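Local atomic coordinates of putative acetoin utilization protein, acetoin dehydrogenase (Thermus thermophilus, PDB entry 5AWE), a protein that is of unknown function but combines paired CBS domains with an ACT domain, and so probably senses a small regulatory ligand. Residues Q159-A164 with M183-E188. Numbering follows the deposited sequence.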
# COMPACT_ATOMS: atom_id res chain seq x y z
N GLN A 159 22.09 -52.39 32.84
CA GLN A 159 21.86 -53.83 32.98
C GLN A 159 20.45 -54.17 33.47
O GLN A 159 20.00 -55.31 33.34
CB GLN A 159 22.90 -54.43 33.92
CG GLN A 159 24.30 -54.41 33.35
CD GLN A 159 25.37 -54.46 34.42
OE1 GLN A 159 25.19 -55.08 35.47
NE2 GLN A 159 26.49 -53.78 34.17
N ALA A 160 19.75 -53.19 34.02
CA ALA A 160 18.40 -53.43 34.51
C ALA A 160 17.37 -53.46 33.37
O ALA A 160 16.30 -54.06 33.52
CB ALA A 160 18.02 -52.36 35.54
N VAL A 161 17.68 -52.84 32.24
CA VAL A 161 16.70 -52.70 31.17
C VAL A 161 16.30 -54.01 30.45
O VAL A 161 15.11 -54.25 30.22
CB VAL A 161 17.18 -51.69 30.10
CG1 VAL A 161 16.11 -51.56 29.00
CG2 VAL A 161 17.45 -50.34 30.73
N PRO A 162 17.28 -54.86 30.09
CA PRO A 162 16.91 -56.11 29.40
C PRO A 162 15.80 -56.83 30.15
O PRO A 162 15.72 -56.75 31.37
CB PRO A 162 18.22 -56.91 29.37
CG PRO A 162 19.28 -55.87 29.42
CD PRO A 162 18.73 -54.79 30.34
N PRO A 163 14.95 -57.58 29.43
CA PRO A 163 14.92 -57.82 27.98
C PRO A 163 14.57 -56.63 27.08
O PRO A 163 14.56 -56.77 25.85
CB PRO A 163 13.91 -58.96 27.83
CG PRO A 163 12.96 -58.73 28.95
CD PRO A 163 13.75 -58.14 30.09
N ALA A 164 14.26 -55.48 27.68
CA ALA A 164 13.89 -54.30 26.90
C ALA A 164 15.12 -53.58 26.35
O ALA A 164 16.25 -53.85 26.77
CB ALA A 164 13.06 -53.33 27.75
N MSE A 183 15.52 -41.21 29.81
CA MSE A 183 15.86 -42.43 29.08
C MSE A 183 14.59 -42.95 28.44
O MSE A 183 13.55 -43.02 29.08
CB MSE A 183 16.44 -43.47 30.05
CG MSE A 183 17.03 -44.72 29.39
SE MSE A 183 17.42 -46.06 30.57
CE MSE A 183 18.84 -46.63 29.92
N ARG A 184 14.67 -43.31 27.17
CA ARG A 184 13.53 -43.93 26.51
C ARG A 184 13.84 -45.38 26.23
O ARG A 184 14.86 -45.71 25.62
CB ARG A 184 13.19 -43.18 25.22
CG ARG A 184 12.42 -41.91 25.50
CD ARG A 184 12.28 -41.02 24.29
NE ARG A 184 11.66 -39.75 24.67
CZ ARG A 184 10.35 -39.56 24.81
NH1 ARG A 184 9.50 -40.55 24.58
NH2 ARG A 184 9.87 -38.37 25.16
N VAL A 185 12.97 -46.26 26.71
CA VAL A 185 13.17 -47.69 26.58
C VAL A 185 11.96 -48.29 25.87
O VAL A 185 10.84 -47.79 26.01
CB VAL A 185 13.35 -48.36 27.96
CG1 VAL A 185 14.63 -47.84 28.63
CG2 VAL A 185 12.12 -48.08 28.83
N VAL A 186 12.20 -49.35 25.10
CA VAL A 186 11.15 -49.97 24.31
C VAL A 186 11.29 -51.49 24.31
O VAL A 186 12.29 -52.04 24.78
CB VAL A 186 11.19 -49.52 22.83
CG1 VAL A 186 10.99 -48.00 22.73
CG2 VAL A 186 12.52 -49.93 22.21
N GLY A 187 10.27 -52.15 23.78
CA GLY A 187 10.37 -53.57 23.51
C GLY A 187 9.88 -54.45 24.64
O GLY A 187 8.99 -54.08 25.40
N GLU A 188 10.49 -55.63 24.75
CA GLU A 188 10.00 -56.69 25.61
C GLU A 188 10.01 -56.31 27.08
O GLU A 188 11.06 -55.97 27.63
CB GLU A 188 10.85 -57.95 25.41
CG GLU A 188 10.33 -59.17 26.15
CD GLU A 188 11.04 -60.44 25.73
OE1 GLU A 188 11.27 -60.62 24.51
OE2 GLU A 188 11.37 -61.25 26.62
O HOH W 1 13.26 -55.64 23.84
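In the ACT domain, V161 and P163 of the loop that follows helix 153-158 pack on strand 178-186 and the turn after it. V161 points into the hydrophobic layer between helices and sheet. Its CG1, anti to the backbone N (chi1 -179°), meets CG1 of V185 at 4.0 Å. V161 CG2 lies 4.0 Å from CE of selenomethionine M183, and the bend at chi3 (-142°) sets the position of this CE. I166 of strand 165-175 touches both V161 and M183. The loop leads from helix 153-158 into strand 165-175, in the beta-alpha-beta-beta-alpha-beta order of the ACT fold. Its bend carries a cis peptide between P162 and P163 and is closed by a backbone hydrogen bond from A164 N to V161 O (2.9 Å). Beyond the bend, the E188 side chain crosses the P163 ring at about a right angle. P163 CB sits 3.6 Å from E188 OE2, and P163 CG 3.6 Å from E188 O. A164 CB rests 3.3 Å from V186 O. No direct hydrogen bond joins the two segments. One water does so instead, donating to P163 O at 2.6 Å and accepting from E188 N at 2.9 Å.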